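Septation protein imp2 (Schizosaccharomyces pombe, PDB 5C1F) binds membrane phospholipids through its F-BAR domain, links them to the cytoskeleton, and is required for normal septation, taking part in disassembly of the medial ring. Local coordinates at residues Met78-His89 / Ser236-Ile247. Residues are numbered along the deposited sequence; the frame is centred on the assembly and turned at random.
Sequences MKAEVDNMAKSH and SCFNDDQACERI
Arg-246 takes hold of Glu-81 side-on, NE donating its N-H to Glu-81 OE2 (2.9 Å) and NH2 to OE1 (3.0 Å). OE2 lies in the guanidinium plane, yet the carboxylate is turned 53° from that plane, and NE meets OE2 from above the carboxylate plane; OE1 also accepts from Asn-84 ND2, on the face opposite Arg-246 NH2, which helps hold its rotation. With chi2 bent to -60°, Glu-81 lays CB and CG along Ile-247 CG1 while its carboxylate swings over to the arginine. Cut back to an alanine, Glu-81 would probably leave the Arg-246 guanidinium without its countercharge, Asn-84 ND2 without its acceptor, and a gap where CG lay against Ile-247. The two segments run antiparallel in the long helical bundle of the F-BAR domain, with helix 18-59 packed against 78-89 and the second subunit against 236-247. Met-85 CG rests on Ala-243 CB (3.8 Å) and beside Asp-240 OD1. His-89, its ND1 bound to Glu-48, donates from NE2 to the syn side of Asp-240 OD2 at 2.5 Å, ring and carboxylate 61° apart. One water sits over the imidazole face, donating to Asp-240 OD1 and Ser-236 O and hydrogen-bonded to the hydroxyls of Ser-236 and Ser-88; Asn-239 ND2 donates to Ser-88 OG (2.9 Å).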
ATOM      1  N   MET A  78      15.563   9.950   2.360  1.00 17.69           N
ATOM      2  CA  MET A  78      14.349   9.293   2.828  1.00 22.25           C
ATOM      3  C   MET A  78      13.170   9.586   1.902  1.00 22.89           C
ATOM      4  O   MET A  78      12.386   8.692   1.577  1.00 23.28           O
ATOM      5  CB  MET A  78      14.030   9.732   4.257  1.00 22.53           C
ATOM      6  CG  MET A  78      12.908   8.958   4.924  1.00 35.33           C
ATOM      7  SD  MET A  78      11.310   9.747   4.709  1.00 35.79           S
ATOM      8  CE  MET A  78      11.578  11.279   5.601  1.00 28.77           C
ATOM      9  N   LYS A  79      13.061  10.836   1.464  1.00 17.40           N
ATOM     10  CA  LYS A  79      11.974  11.240   0.580  1.00 17.56           C
ATOM     11  C   LYS A  79      12.147  10.634  -0.805  1.00 17.78           C
ATOM     12  O   LYS A  79      11.175  10.242  -1.446  1.00 27.58           O
ATOM     13  CB  LYS A  79      11.897  12.763   0.487  1.00 27.71           C
ATOM     14  CG  LYS A  79      10.513  13.283   0.159  1.00 38.99           C
ATOM     15  CD  LYS A  79      10.377  14.759   0.510  1.00 43.90           C
ATOM     16  CE  LYS A  79      11.402  15.590  -0.241  1.00 45.06           C
ATOM     17  NZ  LYS A  79      11.159  15.477  -1.709  1.00 49.41           N
ATOM     18  N   ALA A  80      13.389  10.557  -1.263  1.00 18.12           N
ATOM     19  CA  ALA A  80      13.690   9.921  -2.538  1.00 20.15           C
ATOM     20  C   ALA A  80      13.410   8.422  -2.489  1.00 24.14           C
ATOM     21  O   ALA A  80      12.997   7.832  -3.486  1.00 18.30           O
ATOM     22  CB  ALA A  80      15.139  10.172  -2.927  1.00 19.20           C
ATOM     23  N   GLU A  81      13.628   7.805  -1.331  1.00 17.69           N
ATOM     24  CA  GLU A  81      13.434   6.366  -1.218  1.00 17.47           C
ATOM     25  C   GLU A  81      11.967   6.012  -1.003  1.00 22.05           C
ATOM     26  O   GLU A  81      11.522   4.932  -1.394  1.00 20.16           O
ATOM     27  CB  GLU A  81      14.301   5.780  -0.098  1.00 17.49           C
ATOM     28  CG  GLU A  81      15.799   5.745  -0.419  1.00 18.19           C
ATOM     29  CD  GLU A  81      16.141   4.911  -1.658  1.00 25.46           C
ATOM     30  OE1 GLU A  81      15.277   4.149  -2.144  1.00 22.37           O
ATOM     31  OE2 GLU A  81      17.287   5.017  -2.148  1.00 27.51           O
ATOM     32  N   VAL A  82      11.216   6.923  -0.388  1.00 20.67           N
ATOM     33  CA  VAL A  82       9.768   6.768  -0.303  1.00 16.61           C
ATOM     34  C   VAL A  82       9.185   6.878  -1.714  1.00 33.33           C
ATOM     35  O   VAL A  82       8.227   6.179  -2.061  1.00 16.80           O
ATOM     36  CB  VAL A  82       9.137   7.817   0.644  1.00 16.63           C
ATOM     37  CG1 VAL A  82       7.635   7.930   0.424  1.00 16.76           C
ATOM     38  CG2 VAL A  82       9.445   7.471   2.094  1.00 16.46           C
ATOM     39  N   ASP A  83       9.792   7.736  -2.532  1.00 17.35           N
ATOM     40  CA  ASP A  83       9.405   7.874  -3.932  1.00 17.87           C
ATOM     41  C   ASP A  83       9.714   6.592  -4.701  1.00 24.88           C
ATOM     42  O   ASP A  83       8.918   6.154  -5.532  1.00 23.13           O
ATOM     43  CB  ASP A  83      10.119   9.066  -4.573  1.00 29.43           C
ATOM     44  CG  ASP A  83       9.484   9.495  -5.886  1.00 33.46           C
ATOM     45  OD1 ASP A  83       8.309   9.147  -6.132  1.00 34.17           O
ATOM     46  OD2 ASP A  83      10.160  10.196  -6.668  1.00 34.30           O
ATOM     47  N   ASN A  84      10.866   5.987  -4.419  1.00 18.89           N
ATOM     48  CA  ASN A  84      11.230   4.722  -5.053  1.00 19.41           C
ATOM     49  C   ASN A  84      10.257   3.612  -4.674  1.00 19.28           C
ATOM     50  O   ASN A  84       9.955   2.730  -5.474  1.00 18.47           O
ATOM     51  CB  ASN A  84      12.655   4.317  -4.680  1.00 18.26           C
ATOM     52  CG  ASN A  84      13.697   5.079  -5.466  1.00 29.83           C
ATOM     53  OD1 ASN A  84      13.434   5.542  -6.579  1.00 28.48           O
ATOM     54  ND2 ASN A  84      14.890   5.215  -4.895  1.00 25.75           N
ATOM     55  N   MET A  85       9.764   3.665  -3.445  1.00 22.50           N
ATOM     56  CA  MET A  85       8.773   2.702  -3.002  1.00 22.87           C
ATOM     57  C   MET A  85       7.451   2.927  -3.737  1.00 22.50           C
ATOM     58  O   MET A  85       6.780   1.972  -4.120  1.00 22.77           O
ATOM     59  CB  MET A  85       8.587   2.787  -1.488  1.00 16.33           C
ATOM     60  CG  MET A  85       9.761   2.202  -0.707  1.00 27.20           C
ATOM     61  SD  MET A  85       9.507   2.181   1.079  1.00 23.46           S
ATOM     62  CE  MET A  85      10.688   3.414   1.607  1.00 16.42           C
ATOM     63  N   ALA A  86       7.098   4.191  -3.951  1.00 17.52           N
ATOM     64  CA  ALA A  86       5.902   4.538  -4.715  1.00 17.27           C
ATOM     65  C   ALA A  86       5.976   4.004  -6.145  1.00 17.69           C
ATOM     66  O   ALA A  86       5.034   3.381  -6.628  1.00 25.77           O
ATOM     67  CB  ALA A  86       5.695   6.050  -4.727  1.00 17.71           C
ATOM     68  N   LYS A  87       7.101   4.259  -6.812  1.00 18.07           N
ATOM     69  CA  LYS A  87       7.326   3.795  -8.181  1.00 21.48           C
ATOM     70  C   LYS A  87       7.178   2.284  -8.292  1.00 29.75           C
ATOM     71  O   LYS A  87       6.597   1.771  -9.251  1.00 28.15           O
ATOM     72  CB  LYS A  87       8.719   4.194  -8.670  1.00 19.25           C
ATOM     73  CG  LYS A  87       9.009   5.678  -8.649  1.00 24.89           C
ATOM     74  CD  LYS A  87      10.484   5.935  -8.931  1.00 27.63           C
ATOM     75  CE  LYS A  87      10.858   7.391  -8.710  1.00 29.92           C
ATOM     76  NZ  LYS A  87      12.314   7.625  -8.921  1.00 38.07           N
ATOM     77  N   SER A  88       7.731   1.578  -7.311  1.00 17.89           N
ATOM     78  CA  SER A  88       7.659   0.127  -7.274  1.00 17.74           C
ATOM     79  C   SER A  88       6.210  -0.323  -7.130  1.00 33.24           C
ATOM     80  O   SER A  88       5.729  -1.149  -7.905  1.00 17.64           O
ATOM     81  CB  SER A  88       8.512  -0.427  -6.130  1.00 22.66           C
ATOM     82  OG  SER A  88       8.330  -1.826  -5.976  1.00 20.17           O
ATOM     83  N   HIS A  89       5.515   0.235  -6.143  1.00 17.06           N
ATOM     84  CA  HIS A  89       4.118  -0.115  -5.913  1.00 26.30           C
ATOM     85  C   HIS A  89       3.240   0.205  -7.128  1.00 17.44           C
ATOM     86  O   HIS A  89       2.281  -0.513  -7.399  1.00 18.57           O
ATOM     87  CB  HIS A  89       3.589   0.594  -4.663  1.00 20.19           C
ATOM     88  CG  HIS A  89       4.014  -0.054  -3.383  1.00 22.70           C
ATOM     89  ND1 HIS A  89       3.413  -1.195  -2.893  1.00 21.90           N
ATOM     90  CD2 HIS A  89       4.981   0.270  -2.493  1.00 16.25           C
ATOM     91  CE1 HIS A  89       3.990  -1.542  -1.758  1.00 21.63           C
ATOM     92  NE2 HIS A  89       4.947  -0.671  -1.493  1.00 16.19           N
ATOM     93  N   SER A 236       7.396  -6.836  -4.250  1.00 22.80           N
ATOM     94  CA  SER A 236       7.086  -5.549  -3.646  1.00 21.14           C
ATOM     95  C   SER A 236       7.769  -5.415  -2.291  1.00 22.25           C
ATOM     96  O   SER A 236       8.272  -4.347  -1.937  1.00 14.80           O
ATOM     97  CB  SER A 236       5.571  -5.384  -3.496  1.00 27.51           C
ATOM     98  OG  SER A 236       5.249  -4.156  -2.872  1.00 33.98           O
ATOM     99  N   CYS A 237       7.785  -6.511  -1.540  1.00 15.26           N
ATOM    100  CA  CYS A 237       8.402  -6.521  -0.223  1.00 24.76           C
ATOM    101  C   CYS A 237       9.915  -6.380  -0.324  1.00 19.07           C
ATOM    102  O   CYS A 237      10.524  -5.608   0.412  1.00 15.82           O
ATOM    103  CB  CYS A 237       8.034  -7.800   0.523  1.00 26.70           C
ATOM    104  SG  CYS A 237       6.272  -7.942   0.878  1.00 23.77           S
ATOM    105  N   PHE A 238      10.517  -7.126  -1.243  1.00 20.67           N
ATOM    106  CA  PHE A 238      11.951  -7.028  -1.483  1.00 21.32           C
ATOM    107  C   PHE A 238      12.348  -5.595  -1.846  1.00 23.26           C
ATOM    108  O   PHE A 238      13.253  -5.019  -1.240  1.00 21.36           O
ATOM    109  CB  PHE A 238      12.365  -8.001  -2.593  1.00 22.32           C
ATOM    110  CG  PHE A 238      13.828  -7.949  -2.938  1.00 30.19           C
ATOM    111  CD1 PHE A 238      14.752  -8.651  -2.186  1.00 20.25           C
ATOM    112  CD2 PHE A 238      14.277  -7.207  -4.024  1.00 19.55           C
ATOM    113  CE1 PHE A 238      16.103  -8.611  -2.504  1.00 26.11           C
ATOM    114  CE2 PHE A 238      15.626  -7.162  -4.345  1.00 20.68           C
ATOM    115  CZ  PHE A 238      16.539  -7.864  -3.586  1.00 21.59           C
ATOM    116  N   ASN A 239      11.656  -5.020  -2.827  1.00 21.97           N
ATOM    117  CA  ASN A 239      11.942  -3.660  -3.280  1.00 20.19           C
ATOM    118  C   ASN A 239      11.873  -2.628  -2.154  1.00 18.50           C
ATOM    119  O   ASN A 239      12.796  -1.831  -1.980  1.00 17.57           O
ATOM    120  CB  ASN A 239      10.983  -3.257  -4.400  1.00 20.08           C
ATOM    121  CG  ASN A 239      11.245  -4.006  -5.692  1.00 27.71           C
ATOM    122  OD1 ASN A 239      12.283  -4.653  -5.852  1.00 24.37           O
ATOM    123  ND2 ASN A 239      10.306  -3.912  -6.629  1.00 25.58           N
ATOM    124  N   ASP A 240      10.778  -2.642  -1.398  1.00 16.66           N
ATOM    125  CA  ASP A 240      10.598  -1.692  -0.307  1.00 18.09           C
ATOM    126  C   ASP A 240      11.640  -1.894   0.788  1.00 20.98           C
ATOM    127  O   ASP A 240      12.144  -0.927   1.358  1.00 16.95           O
ATOM    128  CB  ASP A 240       9.193  -1.806   0.283  1.00 18.30           C
ATOM    129  CG  ASP A 240       8.143  -1.136  -0.578  1.00 23.10           C
ATOM    130  OD1 ASP A 240       8.447  -0.806  -1.744  1.00 21.44           O
ATOM    131  OD2 ASP A 240       7.010  -0.945  -0.088  1.00 22.28           O
ATOM    132  N   ASP A 241      11.963  -3.150   1.077  1.00 15.47           N
ATOM    133  CA  ASP A 241      12.959  -3.440   2.100  1.00 17.28           C
ATOM    134  C   ASP A 241      14.345  -2.959   1.676  1.00 17.80           C
ATOM    135  O   ASP A 241      15.130  -2.504   2.512  1.00 17.53           O
ATOM    136  CB  ASP A 241      13.003  -4.935   2.419  1.00 16.69           C
ATOM    137  CG  ASP A 241      14.005  -5.258   3.505  1.00 27.73           C
ATOM    138  OD1 ASP A 241      13.947  -4.608   4.569  1.00 23.54           O
ATOM    139  OD2 ASP A 241      14.866  -6.135   3.287  1.00 31.83           O
ATOM    140  N   GLN A 242      14.644  -3.061   0.381  1.00 21.13           N
ATOM    141  CA  GLN A 242      15.919  -2.568  -0.136  1.00 20.20           C
ATOM    142  C   GLN A 242      15.989  -1.051  -0.016  1.00 18.78           C
ATOM    143  O   GLN A 242      17.046  -0.495   0.283  1.00 24.46           O
ATOM    144  CB  GLN A 242      16.132  -2.991  -1.592  1.00 23.80           C
ATOM    145  CG  GLN A 242      16.417  -4.471  -1.786  1.00 26.44           C
ATOM    146  CD  GLN A 242      17.685  -4.925  -1.088  1.00 29.81           C
ATOM    147  OE1 GLN A 242      18.793  -4.585  -1.502  1.00 26.94           O
ATOM    148  NE2 GLN A 242      17.527  -5.701  -0.021  1.00 26.03           N
ATOM    149  N   ALA A 243      14.858  -0.386  -0.242  1.00 16.48           N
ATOM    150  CA  ALA A 243      14.792   1.066  -0.116  1.00 18.35           C
ATOM    151  C   ALA A 243      15.002   1.498   1.334  1.00 19.84           C
ATOM    152  O   ALA A 243      15.698   2.481   1.604  1.00 20.49           O
ATOM    153  CB  ALA A 243      13.460   1.585  -0.639  1.00 15.27           C
ATOM    154  N   CYS A 244      14.399   0.757   2.260  1.00 15.70           N
ATOM    155  CA  CYS A 244      14.564   1.026   3.684  1.00 21.62           C
ATOM    156  C   CYS A 244      16.011   0.856   4.106  1.00 22.23           C
ATOM    157  O   CYS A 244      16.525   1.634   4.906  1.00 17.25           O
ATOM    158  CB  CYS A 244      13.676   0.103   4.517  1.00 15.12           C
ATOM    159  SG  CYS A 244      11.927   0.472   4.374  1.00 22.04           S
ATOM    160  N   GLU A 245      16.657  -0.170   3.562  1.00 25.25           N
ATOM    161  CA  GLU A 245      18.037  -0.467   3.906  1.00 22.14           C
ATOM    162  C   GLU A 245      18.946   0.667   3.454  1.00 29.56           C
ATOM    163  O   GLU A 245      19.898   1.024   4.146  1.00 33.31           O
ATOM    164  CB  GLU A 245      18.476  -1.790   3.281  1.00 23.80           C
ATOM    165  CG  GLU A 245      19.693  -2.407   3.952  1.00 41.21           C
ATOM    166  CD  GLU A 245      19.398  -2.893   5.359  1.00 56.54           C
ATOM    167  OE1 GLU A 245      18.508  -3.758   5.518  1.00 61.10           O
ATOM    168  OE2 GLU A 245      20.053  -2.411   6.308  1.00 61.45           O
ATOM    169  N   ARG A 246      18.641   1.246   2.296  1.00 17.50           N
ATOM    170  CA  ARG A 246      19.432   2.361   1.787  1.00 26.26           C
ATOM    171  C   ARG A 246      19.264   3.605   2.667  1.00 30.89           C
ATOM    172  O   ARG A 246      20.214   4.368   2.855  1.00 27.48           O
ATOM    173  CB  ARG A 246      19.063   2.666   0.331  1.00 17.86           C
ATOM    174  CG  ARG A 246      19.519   1.580  -0.647  1.00 18.79           C
ATOM    175  CD  ARG A 246      19.396   2.002  -2.114  1.00 19.19           C
ATOM    176  NE  ARG A 246      18.012   2.206  -2.534  1.00 21.40           N
ATOM    177  CZ  ARG A 246      17.223   1.251  -3.021  1.00 20.65           C
ATOM    178  NH1 ARG A 246      17.678   0.011  -3.146  1.00 18.89           N
ATOM    179  NH2 ARG A 246      15.978   1.537  -3.377  1.00 17.57           N
ATOM    180  N   ILE A 247      18.070   3.799   3.223  1.00 16.32           N
ATOM    181  CA  ILE A 247      17.847   4.900   4.157  1.00 19.98           C
ATOM    182  C   ILE A 247      18.714   4.706   5.399  1.00 24.35           C
ATOM    183  O   ILE A 247      19.393   5.631   5.845  1.00 23.18           O
ATOM    184  CB  ILE A 247      16.367   5.021   4.578  1.00 15.14           C
ATOM    185  CG1 ILE A 247      15.488   5.325   3.364  1.00 17.20           C
ATOM    186  CG2 ILE A 247      16.203   6.107   5.628  1.00 14.91           C
ATOM    187  CD1 ILE A 247      13.997   5.291   3.647  1.00 14.37           C
TER
HETATM  188  O   HOH W   1       7.034  -2.090  -3.591  1.00 25.81           O